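Local coordinates for protein imidazolonepropionase (Unidentified, PDB 2Q09) that catalyses the hydrolytic opening of the imidazolone ring of imidazolone-5-propanoate to N-formimidoyl-L-glutamate, the third step of histidine degradation, at residues 286-291 with 312-317; 264-269 with 282-287. One frame throughout, in Å; residues are numbered along the deposited sequence.

Interaction 1 (286-291 with 312-317); sequences LLPTAF and MAVSSD. With FE (Fe (III) ion), chain B.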
loop_
_atom_site.group_PDB
_atom_site.type_symbol
_atom_site.label_atom_id
_atom_site.label_comp_id
_atom_site.label_asym_id
_atom_site.label_seq_id
_atom_site.Cartn_x
_atom_site.Cartn_y
_atom_site.Cartn_z
ATOM N N LEU A 286 -6.891 6.009 1.875
ATOM C CA LEU A 286 -6.560 7.428 1.940
ATOM C C LEU A 286 -5.078 7.627 1.648
ATOM O O LEU A 286 -4.227 6.896 2.161
ATOM C CB LEU A 286 -6.905 7.971 3.324
ATOM C CG LEU A 286 -8.380 7.770 3.714
ATOM C CD1 LEU A 286 -8.606 8.257 5.138
ATOM C CD2 LEU A 286 -9.284 8.539 2.740
ATOM N N LEU A 287 -4.776 8.624 0.822
ATOM C CA LEU A 287 -3.400 8.916 0.431
ATOM C C LEU A 287 -3.146 10.385 0.745
ATOM O O LEU A 287 -3.142 11.236 -0.148
ATOM C CB LEU A 287 -3.237 8.633 -1.067
ATOM C CG LEU A 287 -3.606 7.184 -1.430
ATOM C CD1 LEU A 287 -3.628 7.026 -2.944
ATOM C CD2 LEU A 287 -2.600 6.213 -0.819
ATOM N N PRO A 288 -2.947 10.695 2.037
ATOM C CA PRO A 288 -2.703 12.051 2.541
ATOM C C PRO A 288 -1.465 12.761 1.999
ATOM O O PRO A 288 -1.462 13.981 1.847
ATOM C CB PRO A 288 -2.637 11.848 4.054
ATOM C CG PRO A 288 -2.007 10.487 4.166
ATOM C CD PRO A 288 -2.768 9.699 3.111
ATOM N N THR A 289 -0.416 12.004 1.713
ATOM C CA THR A 289 0.822 12.594 1.214
ATOM C C THR A 289 0.666 13.236 -0.161
ATOM O O THR A 289 1.228 14.302 -0.418
ATOM C CB THR A 289 1.952 11.548 1.176
ATOM O OG1 THR A 289 2.137 11.019 2.495
ATOM C CG2 THR A 289 3.256 12.186 0.720
ATOM N N ALA A 290 -0.101 12.593 -1.039
ATOM C CA ALA A 290 -0.336 13.135 -2.375
ATOM C C ALA A 290 -1.202 14.392 -2.240
ATOM O O ALA A 290 -1.055 15.356 -2.998
ATOM C CB ALA A 290 -1.048 12.094 -3.256
ATOM N N PHE A 291 -2.113 14.361 -1.278
ATOM C CA PHE A 291 -3.009 15.483 -1.017
ATOM C C PHE A 291 -2.151 16.684 -0.585
ATOM O O PHE A 291 -2.361 17.823 -1.030
ATOM C CB PHE A 291 -3.976 15.096 0.102
ATOM C CG PHE A 291 -4.891 16.204 0.532
ATOM C CD1 PHE A 291 -6.066 16.461 -0.164
ATOM C CD2 PHE A 291 -4.566 17.002 1.621
ATOM C CE1 PHE A 291 -6.905 17.499 0.213
ATOM C CE2 PHE A 291 -5.406 18.052 2.014
ATOM C CZ PHE A 291 -6.577 18.299 1.305
HETATM N N MSE A 312 -11.147 2.394 6.428
HETATM C CA MSE A 312 -10.217 3.266 5.725
HETATM C C MSE A 312 -8.770 2.872 5.967
HETATM O O MSE A 312 -8.301 2.819 7.114
HETATM C CB MSE A 312 -10.418 4.721 6.163
HETATM C CG MSE A 312 -11.854 5.238 6.028
HETATM SE SE MSE A 312 -11.979 7.051 6.724
HETATM C CE MSE A 312 -11.913 6.669 8.599
ATOM N N ALA A 313 -8.066 2.578 4.884
ATOM C CA ALA A 313 -6.660 2.236 4.988
ATOM C C ALA A 313 -5.889 3.530 4.747
ATOM O O ALA A 313 -6.433 4.483 4.184
ATOM C CB ALA A 313 -6.283 1.188 3.930
ATOM N N VAL A 314 -4.641 3.567 5.196
ATOM C CA VAL A 314 -3.790 4.734 4.994
ATOM C C VAL A 314 -2.508 4.221 4.342
ATOM O O VAL A 314 -1.950 3.212 4.789
ATOM C CB VAL A 314 -3.429 5.421 6.327
ATOM C CG1 VAL A 314 -2.376 6.500 6.081
ATOM C CG2 VAL A 314 -4.674 6.050 6.950
ATOM N N SER A 315 -2.046 4.905 3.295
ATOM C CA SER A 315 -0.839 4.478 2.595
ATOM C C SER A 315 0.006 5.675 2.155
ATOM O O SER A 315 -0.499 6.788 2.055
ATOM C CB SER A 315 -1.221 3.627 1.378
ATOM O OG SER A 315 -0.056 3.124 0.736
ATOM N N SER A 316 1.283 5.426 1.875
ATOM C CA SER A 316 2.227 6.468 1.474
ATOM C C SER A 316 2.124 6.941 0.021
ATOM O O SER A 316 2.517 8.071 -0.301
ATOM C CB SER A 316 3.657 5.980 1.718
ATOM O OG SER A 316 3.959 4.887 0.854
ATOM N N ASP A 317 1.596 6.081 -0.847
ATOM C CA ASP A 317 1.473 6.397 -2.271
ATOM C C ASP A 317 2.827 6.827 -2.835
ATOM O O ASP A 317 2.891 7.642 -3.753
ATOM C CB ASP A 317 0.432 7.504 -2.509
ATOM C CG ASP A 317 0.136 7.728 -3.990
ATOM O OD1 ASP A 317 0.194 6.738 -4.755
ATOM O OD2 ASP A 317 -0.172 8.877 -4.389
HETATM FE FE FE B . -0.879 5.970 -6.633
HETATM O O HOH W 1 -0.222 9.200 0.790
HETATM O O HOH W 2 -1.242 8.382 -6.712
#
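Leu-286 and Val-314 form a parallel beta bridge at the C-terminal ends of neighbouring barrel strands 283-286 and 312-314, and beyond it both chains run on to the iron site. The backbone of Leu-286 grips the residues on either side of Val-314: its N donates to Ala-313 O at 2.8 Å, and its O accepts from Ser-315 N at 3.2 Å. Val-314 adds a CA-H...O contact to the same carbonyl. On the face that carries the Leu-286 and Val-314 side chains, CD1 of Leu-286 meets SE of Met-312, a selenomethionine, at 3.9 Å.

Past the bridge, Leu-287 sits at the N-cap position of helix 288-293, and its side chain crosses that of Asp-317 at about a right angle. CD2 of Leu-287 approaches Ser-315 O to 3.6 Å and also touches CB of both Ser-315 and Asp-317, while CD1 lies by the carboxylate carbon. A water joins the helix start to the loop, accepting from Thr-289 N and donating to Ser-315 O at 2.7 Å. Ser-315 OG turns elsewhere, to Asp-70 and the carbonyl of His-72.

Asp-317 reaches the metal with CG anti to its backbone N (chi1 -172°). OD1 of Asp-317 binds the iron at 2.3 Å, whereas its OD2 stays off the metal and takes a hydrogen bond of 2.6 Å from the iron-bound water. Iron on OD1 and water on OD2 together fix the rotation of the carboxylate. CB of Ala-290, on the first turn of the helix, packs against OD2 of Asp-317 at 3.5 Å. His-72, His-74 and His-242 complete the protein ligands, giving a mononuclear metal site of the amidohydrolase superfamily, set at the C-terminal end of a TIM barrel, with the aspartate that follows the last barrel strand, 312-314, binding the metal and holding its water.

Interaction 2 (264-269 with 282-287); sequences DHLEYL and VVATLL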
loop_
_atom_site.group_PDB
_atom_site.type_symbol
_atom_site.label_atom_id
_atom_site.label_comp_id
_atom_site.label_asym_id
_atom_site.label_seq_id
_atom_site.Cartn_x
_atom_site.Cartn_y
_atom_site.Cartn_z
ATOM N N ASP A 264 -8.744 3.978 -4.244
ATOM C CA ASP A 264 -7.792 4.887 -3.609
ATOM C C ASP A 264 -7.829 6.357 -4.037
ATOM O O ASP A 264 -8.051 6.668 -5.200
ATOM C CB ASP A 264 -6.378 4.327 -3.803
ATOM C CG ASP A 264 -6.287 2.827 -3.508
ATOM O OD1 ASP A 264 -5.165 2.330 -3.294
ATOM O OD2 ASP A 264 -7.324 2.131 -3.504
ATOM N N HIS A 265 -7.571 7.240 -3.065
ATOM C CA HIS A 265 -7.580 8.708 -3.191
ATOM C C HIS A 265 -8.936 9.205 -2.694
ATOM O O HIS A 265 -9.051 9.656 -1.555
ATOM C CB HIS A 265 -7.310 9.165 -4.627
ATOM C CG HIS A 265 -5.856 9.157 -4.989
ATOM N ND1 HIS A 265 -4.928 9.943 -4.338
ATOM C CD2 HIS A 265 -5.173 8.451 -5.919
ATOM C CE1 HIS A 265 -3.731 9.720 -4.853
ATOM N NE2 HIS A 265 -3.851 8.820 -5.812
ATOM N N LEU A 266 -9.957 9.140 -3.548
ATOM C CA LEU A 266 -11.314 9.500 -3.152
ATOM C C LEU A 266 -11.641 10.939 -2.752
ATOM O O LEU A 266 -12.672 11.169 -2.120
ATOM C CB LEU A 266 -11.744 8.569 -2.011
ATOM C CG LEU A 266 -11.886 7.059 -2.255
ATOM C CD1 LEU A 266 -10.903 6.563 -3.298
ATOM C CD2 LEU A 266 -11.681 6.333 -0.943
ATOM N N GLU A 267 -10.797 11.906 -3.102
ATOM C CA GLU A 267 -11.088 13.294 -2.744
ATOM C C GLU A 267 -12.519 13.689 -3.129
ATOM O O GLU A 267 -13.205 14.380 -2.376
ATOM C CB GLU A 267 -10.111 14.258 -3.433
ATOM C CG GLU A 267 -8.765 14.476 -2.733
ATOM C CD GLU A 267 -7.896 13.243 -2.719
ATOM O OE1 GLU A 267 -8.093 12.370 -3.586
ATOM O OE2 GLU A 267 -7.002 13.154 -1.851
ATOM N N TYR A 268 -12.960 13.237 -4.302
ATOM C CA TYR A 268 -14.296 13.562 -4.810
ATOM C C TYR A 268 -15.345 12.455 -4.711
ATOM O O TYR A 268 -16.309 12.441 -5.477
ATOM C CB TYR A 268 -14.182 14.014 -6.270
ATOM C CG TYR A 268 -13.487 15.344 -6.446
ATOM C CD1 TYR A 268 -14.209 16.536 -6.428
ATOM C CD2 TYR A 268 -12.100 15.417 -6.585
ATOM C CE1 TYR A 268 -13.565 17.775 -6.545
ATOM C CE2 TYR A 268 -11.447 16.641 -6.700
ATOM C CZ TYR A 268 -12.186 17.817 -6.679
ATOM O OH TYR A 268 -11.548 19.034 -6.783
ATOM N N LEU A 269 -15.176 11.532 -3.775
ATOM C CA LEU A 269 -16.139 10.447 -3.617
ATOM C C LEU A 269 -17.480 11.007 -3.135
ATOM O O LEU A 269 -17.522 11.892 -2.282
ATOM C CB LEU A 269 -15.613 9.419 -2.618
ATOM C CG LEU A 269 -16.481 8.196 -2.305
ATOM C CD1 LEU A 269 -16.633 7.323 -3.543
ATOM C CD2 LEU A 269 -15.828 7.402 -1.180
ATOM N N VAL A 282 -15.751 -2.868 0.183
ATOM C CA VAL A 282 -14.541 -2.351 -0.439
ATOM C C VAL A 282 -13.814 -1.461 0.573
ATOM O O VAL A 282 -14.449 -0.764 1.364
ATOM C CB VAL A 282 -14.896 -1.527 -1.710
ATOM C CG1 VAL A 282 -13.640 -0.984 -2.366
ATOM C CG2 VAL A 282 -15.674 -2.408 -2.691
ATOM N N VAL A 283 -12.487 -1.493 0.563
ATOM C CA VAL A 283 -11.723 -0.658 1.481
ATOM C C VAL A 283 -11.436 0.682 0.811
ATOM O O VAL A 283 -11.126 0.736 -0.384
ATOM C CB VAL A 283 -10.383 -1.316 1.868
ATOM C CG1 VAL A 283 -9.549 -0.357 2.712
ATOM C CG2 VAL A 283 -10.635 -2.600 2.650
ATOM N N ALA A 284 -11.557 1.765 1.571
ATOM C CA ALA A 284 -11.273 3.094 1.041
ATOM C C ALA A 284 -9.849 3.435 1.476
ATOM O O ALA A 284 -9.558 3.514 2.672
ATOM C CB ALA A 284 -12.265 4.120 1.603
ATOM N N THR A 285 -8.958 3.631 0.511
ATOM C CA THR A 285 -7.578 3.938 0.846
ATOM C C THR A 285 -7.277 5.430 0.749
ATOM O O THR A 285 -7.404 6.043 -0.310
ATOM C CB THR A 285 -6.600 3.160 -0.056
ATOM O OG1 THR A 285 -6.827 1.753 0.100
ATOM C CG2 THR A 285 -5.146 3.461 0.350
ATOM N N LEU A 286 -6.891 6.009 1.875
ATOM C CA LEU A 286 -6.560 7.428 1.940
ATOM C C LEU A 286 -5.078 7.627 1.648
ATOM O O LEU A 286 -4.227 6.896 2.161
ATOM C CB LEU A 286 -6.905 7.971 3.324
ATOM C CG LEU A 286 -8.380 7.770 3.714
ATOM C CD1 LEU A 286 -8.606 8.257 5.138
ATOM C CD2 LEU A 286 -9.284 8.539 2.740
ATOM N N LEU A 287 -4.776 8.624 0.822
ATOM C CA LEU A 287 -3.400 8.916 0.431
ATOM C C LEU A 287 -3.146 10.385 0.745
ATOM O O LEU A 287 -3.142 11.236 -0.148
ATOM C CB LEU A 287 -3.237 8.633 -1.067
ATOM C CG LEU A 287 -3.606 7.184 -1.430
ATOM C CD1 LEU A 287 -3.628 7.026 -2.944
ATOM C CD2 LEU A 287 -2.600 6.213 -0.819
HETATM O O HOH W 3 -5.173 0.231 -1.222
HETATM O O HOH W 4 -6.880 10.317 -0.133
HETATM O O HOH W 5 -4.852 11.879 -2.359
#
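A parallel strand pair lining the active site brings Asp-264 and His-265 against Thr-285 and Leu-287. His-265 N donates to Thr-285 O at 3.0 Å, just past the bridge between Asp-264 and Thr-285. These two side chains lie side by side, pointing the same way, with Asp-264 CG 3.5 Å from Thr-285 CB. A water bonded to Asp-264 OD1 and Thr-285 OG1 spans their ends; OD1 is also hydrogen-bonded to ND1 of the iron ligand His-72, which makes Asp-264 a second-shell residue, placed to orient that ligand. The pair belongs to a beta-alpha-beta crossover of the TIM barrel, in which helix 271-280 links strands 262-265 and 283-286. CD1 of Leu-287 sits over the centre of the His-265 imidazole face, 3.3 Å from the centroid and 11° off the ring normal, a close CH-pi contact. The same imidazole touches the bound inhibitor 3-(2,5-dioxoimidazolidin-4-yl)propanoic acid. At the ring edge, in plane, a water lies 2.8 Å from His-265 ND1 and is shared with Glu-267 OE2 and Leu-287 O. Another water accepts from Leu-287 N and lies 2.7 Å from His-265 O. After the strand, CD2 of Leu-266 packs against CB of Ala-284 at a tight 3.4 Å.

How the interactions relate
Along the chain, interaction 2 comes first: strand 262-265 ends within 264-269, helix 271-280 follows, and 282-287 returns to pair with the earlier strand. Interaction 1 starts before that return is over, since both contacts hold Leu-286 and Leu-287. Its longer loop passes through helices 288-293 and 302-307 before 312-317 comes back. The two loops are therefore consecutive, neither nested nor crossed, and strand 283-286 is the middle of three adjacent barrel strands. A probable hydrogen bond from Ala-313 N to Ala-284 O extends the pairing. At the barrel mouth the contacts converge, with Asp-317 OD2 lying 3.7 Å from His-265 CE1.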